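Side-chain contacts in IPT/TIG domain-containing protein BACOVA_02650 (Bacteroides ovatus, PDB 5E7H), which binds polysaccharide at the cell surface and probably holds xyloglucan there before its transport into the periplasm for degradation: residues V32-N35 / G36-I40; D39-V42 / G43-T46; K201-G205 / K206-C210; A221-Q224 / D225-R229. All coordinates share one frame; numbering follows the deposited sequence.

How the contacts relate
Contacts 1 and 2 belong to the IPT/TIG domain and run into each other: they share D39 and I40, their centres are about 10 Å apart, and they touch where V32 CG2 meets I45 CD1 at 3.5 Å. Contacts 3 and 4 fall in the xyloglucan-binding domain that follows, with centres about 31 Å apart and on opposite sides of the chain's centre. Contacts 1 and 2 touch neither contact 3 nor contact 4; contact 3 comes to about 13 Å of contacts 1 and 2, nearest atoms measured. Contact 4 is the remotest, its centre about 43 Å from that of contact 2, and among the four it alone includes a sodium ligand, the carbonyl oxygen of L227.

Contact 1: V32-N35 / G36-I40; sequences VNIN and GEFDI
Strands 32-34 and 38-40 form an antiparallel hairpin, their short axes approaching to 4.7 Å, with I34 N donating to F38 O and I40 N to V32 O. At the turn, E37 and F38 both face I34, a classic beta bulge; E37 N bonds to I34 O at 2.9 Å. N33 spans the hairpin with both ends of its amide. Its ND2 gives a nearly straight bond to D39 OD1 (2.8 Å, 164° at the hydrogen), which lies in the amide plane, while OD1 takes G36 N at 2.7 Å from a more bent approach. The side chain is swung anti to the backbone N (chi1 178°), which carries the amide along the hairpin surface between these partners. An alanine here would remove both bonds and is likely to leave G36 N without this acceptor and the D39 carboxylate with R31 but not the amide to fix it. On the opposite face of the hairpin from N33 and D39, I34 CB lies over one face of the F38 ring, offset toward its rim, and I34 CG1 reaches F38 CE2 at 3.5 Å. D39 OD1 also pairs with R31, so a cation and an amide share one oxygen, which probably favours the ionised carboxylate.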
loop_
_atom_site.group_PDB
_atom_site.type_symbol
_atom_site.label_atom_id
_atom_site.label_comp_id
_atom_site.label_asym_id
_atom_site.label_seq_id
_atom_site.Cartn_x
_atom_site.Cartn_y
_atom_site.Cartn_z
ATOM N N VAL A 32 -7.252 -19.442 10.735
ATOM C CA VAL A 32 -7.214 -18.141 10.070
ATOM C C VAL A 32 -7.476 -18.376 8.585
ATOM O O VAL A 32 -6.653 -18.971 7.885
ATOM C CB VAL A 32 -5.865 -17.399 10.274
ATOM C CG1 VAL A 32 -5.811 -16.109 9.455
ATOM C CG2 VAL A 32 -5.661 -17.085 11.751
ATOM N N ASN A 33 -8.642 -17.928 8.121
ATOM C CA ASN A 33 -9.050 -18.129 6.739
ATOM C C ASN A 33 -8.883 -16.849 5.943
ATOM O O ASN A 33 -9.310 -15.786 6.378
ATOM C CB ASN A 33 -10.499 -18.601 6.652
ATOM C CG ASN A 33 -10.962 -18.765 5.221
ATOM O OD1 ASN A 33 -11.524 -17.849 4.645
ATOM N ND2 ASN A 33 -10.690 -19.931 4.628
ATOM N N ILE A 34 -8.251 -16.972 4.782
ATOM C CA ILE A 34 -8.031 -15.863 3.877
ATOM C C ILE A 34 -9.027 -15.857 2.723
ATOM O O ILE A 34 -8.957 -16.708 1.831
ATOM C CB ILE A 34 -6.611 -15.910 3.293
ATOM C CG1 ILE A 34 -5.547 -16.068 4.388
ATOM C CG2 ILE A 34 -6.340 -14.657 2.493
ATOM C CD1 ILE A 34 -5.562 -15.031 5.514
ATOM N N ASN A 35 -9.993 -14.938 2.796
ATOM C CA ASN A 35 -10.929 -14.649 1.704
ATOM C C ASN A 35 -11.725 -15.854 1.238
ATOM O O ASN A 35 -12.168 -15.890 0.094
ATOM C CB ASN A 35 -10.174 -14.015 0.516
ATOM C CG ASN A 35 -9.669 -12.619 0.831
ATOM O OD1 ASN A 35 -9.655 -12.207 1.995
ATOM N ND2 ASN A 35 -9.280 -11.872 -0.204
ATOM N N GLY A 36 -11.943 -16.800 2.153
ATOM C CA GLY A 36 -12.627 -18.060 1.871
ATOM C C GLY A 36 -11.969 -18.881 0.752
ATOM O O GLY A 36 -12.626 -19.688 0.086
ATOM N N GLU A 37 -10.660 -18.714 0.588
ATOM C CA GLU A 37 -9.914 -19.456 -0.430
ATOM C C GLU A 37 -8.920 -20.444 0.153
ATOM O O GLU A 37 -8.763 -21.538 -0.377
ATOM C CB GLU A 37 -9.177 -18.486 -1.343
ATOM C CG GLU A 37 -10.144 -17.667 -2.164
ATOM C CD GLU A 37 -9.480 -16.776 -3.185
ATOM O OE1 GLU A 37 -8.319 -17.045 -3.579
ATOM O OE2 GLU A 37 -10.135 -15.794 -3.593
ATOM N N PHE A 38 -8.240 -20.054 1.222
ATOM C CA PHE A 38 -7.287 -20.955 1.877
ATOM C C PHE A 38 -7.086 -20.576 3.337
ATOM O O PHE A 38 -7.335 -19.437 3.719
ATOM C CB PHE A 38 -5.942 -20.942 1.133
ATOM C CG PHE A 38 -5.298 -19.578 1.031
ATOM C CD1 PHE A 38 -5.559 -18.722 -0.051
ATOM C CD2 PHE A 38 -4.422 -19.126 2.012
ATOM C CE1 PHE A 38 -4.977 -17.480 -0.136
ATOM C CE2 PHE A 38 -3.842 -17.885 1.925
ATOM C CZ PHE A 38 -4.112 -17.050 0.851
ATOM N N ASP A 39 -6.603 -21.535 4.131
ATOM C CA ASP A 39 -6.321 -21.335 5.554
ATOM C C ASP A 39 -4.823 -21.193 5.772
ATOM O O ASP A 39 -4.019 -21.756 5.023
ATOM C CB ASP A 39 -6.842 -22.506 6.408
ATOM C CG ASP A 39 -8.344 -22.641 6.381
ATOM O OD1 ASP A 39 -9.042 -21.628 6.205
ATOM O OD2 ASP A 39 -8.835 -23.774 6.571
ATOM N N ILE A 40 -4.452 -20.455 6.810
ATOM C CA ILE A 40 -3.075 -20.420 7.279
ATOM C C ILE A 40 -2.888 -21.593 8.240
ATOM O O ILE A 40 -3.647 -21.715 9.193
ATOM C CB ILE A 40 -2.747 -19.096 8.004
ATOM C CG1 ILE A 40 -3.115 -17.879 7.137
ATOM C CG2 ILE A 40 -1.275 -19.061 8.439
ATOM C CD1 ILE A 40 -2.354 -17.744 5.849
HETATM O O HOH W 1 -6.101 -21.894 9.688
#

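Contact 2: D39-V42 / G43-T46; sequences DIPV and GDIT
I45 folds back over the residues that lead out of strand 38-40, and its side chain can be followed outward atom by atom. CB stands 3.6 Å from V42 O, the carbonyl that also accepts I45 N. CG1, anti to the carbonyl carbon of I45 (chi1 -55°), faces both P41 O and the I40 side chain, 3.7 Å from I40 CG2. Beyond it the chain runs on extended, and CD1 ends 3.8 Å from V42 CA, with I40 O at a similar distance. The backbone underneath is a short 3-10 turn in the connection between strands 38-40 and 46-47, which lie in different sheets of the IPT/TIG domain. Its evidence is two successive i to i+3 bonds: D44 N to P41 O at 2.8 Å and I45 N to V42 O at 3.1 Å. Both donors stand well above the acceptor's carbonyl plane, by 50° and 64°. Outside the turn, I45 also packs on V32 and I54, so it reaches residues of both sheets. A serine in its place would probably leave I40 CG2 without its apolar neighbour and open a gap beside V42 CA. D44 OD2 approaches the P41 ring obliquely, 3.3 Å from P41 CG, with P41 CB almost as close.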
loop_
_atom_site.group_PDB
_atom_site.type_symbol
_atom_site.label_atom_id
_atom_site.label_comp_id
_atom_site.label_asym_id
_atom_site.label_seq_id
_atom_site.Cartn_x
_atom_site.Cartn_y
_atom_site.Cartn_z
ATOM N N ASP A 39 -6.603 -21.535 4.131
ATOM C CA ASP A 39 -6.321 -21.335 5.554
ATOM C C ASP A 39 -4.823 -21.193 5.772
ATOM O O ASP A 39 -4.019 -21.756 5.023
ATOM C CB ASP A 39 -6.842 -22.506 6.408
ATOM C CG ASP A 39 -8.344 -22.641 6.381
ATOM O OD1 ASP A 39 -9.042 -21.628 6.205
ATOM O OD2 ASP A 39 -8.835 -23.774 6.571
ATOM N N ILE A 40 -4.452 -20.455 6.810
ATOM C CA ILE A 40 -3.075 -20.420 7.279
ATOM C C ILE A 40 -2.888 -21.593 8.240
ATOM O O ILE A 40 -3.647 -21.715 9.193
ATOM C CB ILE A 40 -2.747 -19.096 8.004
ATOM C CG1 ILE A 40 -3.115 -17.879 7.137
ATOM C CG2 ILE A 40 -1.275 -19.061 8.439
ATOM C CD1 ILE A 40 -2.354 -17.744 5.849
ATOM N N PRO A 41 -1.897 -22.466 7.985
ATOM C CA PRO A 41 -1.605 -23.554 8.929
ATOM C C PRO A 41 -1.443 -23.028 10.354
ATOM O O PRO A 41 -0.667 -22.094 10.538
ATOM C CB PRO A 41 -0.284 -24.128 8.406
ATOM C CG PRO A 41 -0.256 -23.774 6.967
ATOM C CD PRO A 41 -0.948 -22.443 6.860
ATOM N N VAL A 42 -2.145 -23.609 11.323
ATOM C CA VAL A 42 -2.128 -23.087 12.687
ATOM C C VAL A 42 -0.706 -23.041 13.228
ATOM O O VAL A 42 -0.338 -22.126 13.963
ATOM C CB VAL A 42 -3.028 -23.919 13.611
ATOM C CG1 VAL A 42 -2.875 -23.484 15.067
ATOM C CG2 VAL A 42 -4.476 -23.783 13.163
ATOM N N GLY A 43 0.103 -24.015 12.830
ATOM C CA GLY A 43 1.490 -24.063 13.242
ATOM C C GLY A 43 2.344 -22.919 12.730
ATOM O O GLY A 43 3.436 -22.682 13.243
ATOM N N ASP A 44 1.848 -22.197 11.721
ATOM C CA ASP A 44 2.578 -21.082 11.129
ATOM C C ASP A 44 2.037 -19.731 11.609
ATOM O O ASP A 44 2.451 -18.684 11.128
ATOM C CB ASP A 44 2.503 -21.156 9.603
ATOM C CG ASP A 44 3.173 -22.402 9.046
ATOM O OD1 ASP A 44 4.073 -22.942 9.715
ATOM O OD2 ASP A 44 2.800 -22.831 7.936
ATOM N N ILE A 45 1.109 -19.774 12.555
ATOM C CA ILE A 45 0.568 -18.553 13.147
ATOM C C ILE A 45 1.274 -18.279 14.460
ATOM O O ILE A 45 1.360 -19.165 15.312
ATOM C CB ILE A 45 -0.940 -18.664 13.403
ATOM C CG1 ILE A 45 -1.661 -19.034 12.108
ATOM C CG2 ILE A 45 -1.478 -17.347 13.965
ATOM C CD1 ILE A 45 -3.098 -19.430 12.298
ATOM N N THR A 46 1.766 -17.057 14.626
ATOM C CA THR A 46 2.405 -16.644 15.875
ATOM C C THR A 46 1.452 -15.753 16.654
ATOM O O THR A 46 0.918 -14.801 16.099
ATOM C CB THR A 46 3.721 -15.896 15.616
ATOM O OG1 THR A 46 4.620 -16.747 14.896
ATOM C CG2 THR A 46 4.382 -15.465 16.929
#

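Contact 3: K201-G205 / K206-C210; sequences KTETG and KWMQC
E203 lies obliquely across the end of the K206 side chain, its CB 3.9 Å from K206 CE and its carboxylate oxygen OE2 3.4 Å from the same carbon. The charged pair is looser than this carbon contact: OE2 to K206 NZ measures 3.7 Å, a long salt bridge. A bend at chi2 (-68°) folds the glutamate back over the lysine, while K206 is extended beyond CG. The other oxygen, OE1, is hydrogen-bonded to T199, so the carboxylate is held from within its own loop as well as by the lysine charge. These residues make the turn from the loop after strand 189-192 into strand 207-213 of the xyloglucan-binding domain, and G205, with positive phi (77°), lies at the bend. A water ties the two limbs together, giving hydrogen bonds to E203 O at 2.8 Å and K206 O at 2.7 Å, although other acceptors also compete for its protons. Farther along the strand the buried M208 starts toward the loop, and its extended chain carries SD to 3.7 Å from E203 N and 4.1 Å from E203 CB. CE ends by the backbone of E203, with T202 CG2 a little farther off; P194 packs against the same methionine.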
loop_
_atom_site.group_PDB
_atom_site.type_symbol
_atom_site.label_atom_id
_atom_site.label_comp_id
_atom_site.label_asym_id
_atom_site.label_seq_id
_atom_site.Cartn_x
_atom_site.Cartn_y
_atom_site.Cartn_z
ATOM N N LYS A 201 5.467 4.619 11.584
ATOM C CA LYS A 201 6.904 4.813 11.363
ATOM C C LYS A 201 7.357 4.474 9.943
ATOM O O LYS A 201 6.695 3.724 9.230
ATOM C CB LYS A 201 7.710 3.964 12.350
ATOM C CG LYS A 201 7.597 4.441 13.800
ATOM C CD LYS A 201 6.807 3.477 14.666
ATOM C CE LYS A 201 7.706 2.448 15.333
ATOM N NZ LYS A 201 8.396 2.989 16.541
ATOM N N THR A 202 8.500 5.021 9.527
ATOM C CA THR A 202 9.136 4.569 8.290
ATOM C C THR A 202 9.816 3.231 8.544
ATOM O O THR A 202 10.958 3.175 9.014
ATOM C CB THR A 202 10.163 5.591 7.746
ATOM O OG1 THR A 202 9.506 6.841 7.540
ATOM C CG2 THR A 202 10.757 5.111 6.436
ATOM N N GLU A 203 9.102 2.145 8.272
ATOM C CA GLU A 203 9.671 0.814 8.441
ATOM C C GLU A 203 10.716 0.617 7.362
ATOM O O GLU A 203 10.573 1.148 6.251
ATOM C CB GLU A 203 8.585 -0.271 8.352
ATOM C CG GLU A 203 7.475 -0.096 9.381
ATOM C CD GLU A 203 7.926 -0.330 10.808
ATOM O OE1 GLU A 203 7.299 0.241 11.733
ATOM O OE2 GLU A 203 8.912 -1.068 11.017
ATOM N N THR A 204 11.764 -0.129 7.681
ATOM C CA THR A 204 12.806 -0.420 6.708
ATOM C C THR A 204 13.047 -1.909 6.552
ATOM O O THR A 204 12.826 -2.693 7.483
ATOM C CB THR A 204 14.131 0.251 7.081
ATOM O OG1 THR A 204 14.559 -0.208 8.364
ATOM C CG2 THR A 204 13.965 1.783 7.104
ATOM N N GLY A 205 13.480 -2.296 5.362
ATOM C CA GLY A 205 13.883 -3.663 5.100
ATOM C C GLY A 205 12.730 -4.610 4.928
ATOM O O GLY A 205 12.948 -5.835 4.909
ATOM N N LYS A 206 11.521 -4.067 4.843
ATOM C CA LYS A 206 10.323 -4.865 4.633
ATOM C C LYS A 206 9.257 -4.001 4.007
ATOM O O LYS A 206 9.349 -2.773 4.043
ATOM C CB LYS A 206 9.827 -5.452 5.957
ATOM C CG LYS A 206 9.412 -4.416 6.982
ATOM C CD LYS A 206 9.112 -5.081 8.321
ATOM C CE LYS A 206 8.809 -4.069 9.391
ATOM N NZ LYS A 206 8.477 -4.735 10.686
ATOM N N TRP A 207 8.268 -4.632 3.385
ATOM C CA TRP A 207 7.148 -3.905 2.824
ATOM C C TRP A 207 6.227 -3.353 3.903
ATOM O O TRP A 207 6.029 -3.985 4.955
ATOM C CB TRP A 207 6.343 -4.802 1.904
ATOM C CG TRP A 207 6.994 -5.123 0.580
ATOM C CD1 TRP A 207 7.707 -6.245 0.273
ATOM C CD2 TRP A 207 6.961 -4.330 -0.617
ATOM N NE1 TRP A 207 8.133 -6.192 -1.028
ATOM C CE2 TRP A 207 7.691 -5.029 -1.598
ATOM C CE3 TRP A 207 6.403 -3.089 -0.947
ATOM C CZ2 TRP A 207 7.859 -4.549 -2.878
ATOM C CZ3 TRP A 207 6.573 -2.599 -2.237
ATOM C CH2 TRP A 207 7.296 -3.335 -3.188
ATOM N N MET A 208 5.680 -2.171 3.641
ATOM C CA MET A 208 4.634 -1.595 4.478
ATOM C C MET A 208 3.519 -1.067 3.601
ATOM O O MET A 208 3.734 -0.753 2.410
ATOM C CB MET A 208 5.180 -0.468 5.355
ATOM C CG MET A 208 5.898 0.594 4.596
ATOM S SD MET A 208 6.433 1.950 5.678
ATOM C CE MET A 208 7.458 2.866 4.531
ATOM N N GLN A 209 2.330 -0.982 4.183
ATOM C CA GLN A 209 1.248 -0.261 3.553
ATOM C C GLN A 209 1.334 1.198 3.961
ATOM O O GLN A 209 1.422 1.516 5.148
ATOM C CB GLN A 209 -0.098 -0.836 3.951
ATOM C CG GLN A 209 -1.270 -0.021 3.416
ATOM C CD GLN A 209 -2.602 -0.647 3.809
ATOM O OE1 GLN A 209 -3.201 -1.414 3.052
ATOM N NE2 GLN A 209 -3.028 -0.369 5.017
ATOM N N CYS A 210 1.290 2.083 2.972
ATOM C CA CYS A 210 1.190 3.516 3.182
ATOM C C CYS A 210 -0.204 3.971 2.774
ATOM O O CYS A 210 -0.769 3.437 1.821
ATOM C CB CYS A 210 2.220 4.273 2.352
ATOM S SG CYS A 210 3.932 3.824 2.710
HETATM O O HOH W 2 9.503 -0.066 4.013
#

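Contact 4: A221-Q224 / D225-R229; sequences ATYQ and DFLNR. With NA (sodium ion), chain J; FMT (formic acid), chain B.
A capping box opens the short helix 223-227: T222, at the N-cap, and D225 exchange side-chain and backbone bonds. T222 N donates to D225 OD2 at 3.2 Å, meeting the anti side of the oxygen 26° out of the carboxylate plane. In return D225 N reaches T222 OG1 weakly, at 3.3 Å. The threonine hydroxyl sits between its own N and carbonyl carbon (chi1 67°), which directs it to the first turn. A water accepts from A221 N and gives a weak bond to the same OD2. The ionised form of the D225 carboxylate would probably be somewhat favoured at this N-terminal end of the helix. One turn on, L227 CG lies over a face of the Y223 ring, 4.2 Å from its centroid, and L227 CD1 meets CE2 of that ring at 3.7 Å. F226 CD2 approaches Y223 CE1 at 3.7 Å, the two ring planes inclined by 31°. At the other end of the helix, L227 O binds a sodium ion at 2.9 Å, with N230 as a second ligand. The helix lies between strands 207-213 and 233-240 in the chain and is fastened to neighbouring loops: Y223 OH bonds to V146 O, and F226 meets W145 edge-to-face.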
loop_
_atom_site.group_PDB
_atom_site.type_symbol
_atom_site.label_atom_id
_atom_site.label_comp_id
_atom_site.label_asym_id
_atom_site.label_seq_id
_atom_site.Cartn_x
_atom_site.Cartn_y
_atom_site.Cartn_z
ATOM N N ALA A 221 -14.585 17.745 -5.208
ATOM C CA ALA A 221 -15.540 17.450 -4.150
ATOM C C ALA A 221 -15.902 15.969 -4.084
ATOM O O ALA A 221 -15.870 15.356 -3.007
ATOM C CB ALA A 221 -16.775 18.279 -4.340
ATOM N N THR A 222 -16.269 15.395 -5.227
ATOM C CA THR A 222 -16.686 13.994 -5.287
ATOM C C THR A 222 -15.859 13.199 -6.287
ATOM O O THR A 222 -15.126 13.774 -7.103
ATOM C CB THR A 222 -18.146 13.834 -5.712
ATOM O OG1 THR A 222 -18.273 14.252 -7.078
ATOM C CG2 THR A 222 -19.111 14.658 -4.848
ATOM N N TYR A 223 -15.988 11.879 -6.217
ATOM C CA TYR A 223 -15.249 11.000 -7.091
ATOM C C TYR A 223 -15.618 11.292 -8.556
ATOM O O TYR A 223 -14.726 11.324 -9.410
ATOM C CB TYR A 223 -15.499 9.530 -6.685
ATOM C CG TYR A 223 -14.612 8.562 -7.373
ATOM C CD1 TYR A 223 -13.225 8.652 -7.281
ATOM C CD2 TYR A 223 -15.151 7.564 -8.147
ATOM C CE1 TYR A 223 -12.402 7.754 -7.962
ATOM C CE2 TYR A 223 -14.346 6.659 -8.821
ATOM C CZ TYR A 223 -12.984 6.758 -8.739
ATOM O OH TYR A 223 -12.146 5.878 -9.409
ATOM N N GLN A 224 -16.890 11.543 -8.850
ATOM C CA GLN A 224 -17.282 11.863 -10.230
ATOM C C GLN A 224 -16.612 13.143 -10.722
ATOM O O GLN A 224 -16.230 13.254 -11.895
ATOM C CB GLN A 224 -18.795 12.003 -10.358
ATOM C CG GLN A 224 -19.269 12.179 -11.820
ATOM C CD GLN A 224 -18.901 10.981 -12.669
ATOM O OE1 GLN A 224 -19.659 10.021 -12.773
ATOM N NE2 GLN A 224 -17.733 11.042 -13.304
ATOM N N ASP A 225 -16.487 14.138 -9.853
ATOM C CA ASP A 225 -15.828 15.382 -10.261
ATOM C C ASP A 225 -14.358 15.134 -10.635
ATOM O O ASP A 225 -13.821 15.696 -11.609
ATOM C CB ASP A 225 -15.908 16.418 -9.140
ATOM C CG ASP A 225 -17.327 16.845 -8.835
ATOM O OD1 ASP A 225 -18.151 16.997 -9.766
ATOM O OD2 ASP A 225 -17.615 17.024 -7.635
ATOM N N PHE A 226 -13.688 14.297 -9.847
ATOM C CA PHE A 226 -12.323 13.880 -10.096
ATOM C C PHE A 226 -12.227 13.162 -11.441
ATOM O O PHE A 226 -11.359 13.480 -12.271
ATOM C CB PHE A 226 -11.867 12.999 -8.920
ATOM C CG PHE A 226 -10.646 12.145 -9.185
ATOM C CD1 PHE A 226 -9.381 12.702 -9.225
ATOM C CD2 PHE A 226 -10.781 10.774 -9.350
ATOM C CE1 PHE A 226 -8.250 11.881 -9.443
ATOM C CE2 PHE A 226 -9.675 9.969 -9.555
ATOM C CZ PHE A 226 -8.416 10.526 -9.604
ATOM N N LEU A 227 -13.130 12.217 -11.684
ATOM C CA LEU A 227 -13.106 11.475 -12.947
ATOM C C LEU A 227 -13.321 12.426 -14.128
ATOM O O LEU A 227 -12.737 12.224 -15.197
ATOM C CB LEU A 227 -14.151 10.371 -12.959
ATOM C CG LEU A 227 -13.910 9.203 -11.985
ATOM C CD1 LEU A 227 -15.087 8.229 -12.090
ATOM C CD2 LEU A 227 -12.596 8.492 -12.214
ATOM N N ASN A 228 -14.141 13.451 -13.931
ATOM C CA ASN A 228 -14.444 14.379 -15.010
ATOM C C ASN A 228 -13.311 15.366 -15.331
ATOM O O ASN A 228 -13.480 16.186 -16.218
ATOM C CB ASN A 228 -15.752 15.126 -14.694
ATOM C CG ASN A 228 -16.966 14.268 -14.955
ATOM O OD1 ASN A 228 -16.863 13.228 -15.586
ATOM N ND2 ASN A 228 -18.121 14.686 -14.462
ATOM N N ARG A 229 -12.175 15.246 -14.647
ATOM C CA ARG A 229 -10.968 15.958 -15.080
ATOM C C ARG A 229 -10.444 15.343 -16.368
ATOM O O ARG A 229 -9.650 15.972 -17.074
ATOM C CB ARG A 229 -9.908 15.952 -13.985
ATOM C CG ARG A 229 -10.367 16.754 -12.777
ATOM C CD ARG A 229 -9.274 17.052 -11.771
ATOM N NE ARG A 229 -8.533 18.256 -12.094
ATOM C CZ ARG A 229 -8.654 19.437 -11.491
ATOM N NH1 ARG A 229 -9.493 19.655 -10.475
ATOM N NH2 ARG A 229 -7.894 20.412 -11.908
HETATM NA NA NA J . -12.750 10.690 -17.667
HETATM C C FMT B . -8.966 23.387 -11.501
HETATM O O1 FMT B . -8.955 23.017 -10.295
HETATM O O2 FMT B . -8.065 22.970 -12.283
HETATM O O HOH W 3 -15.435 19.576 -7.348
#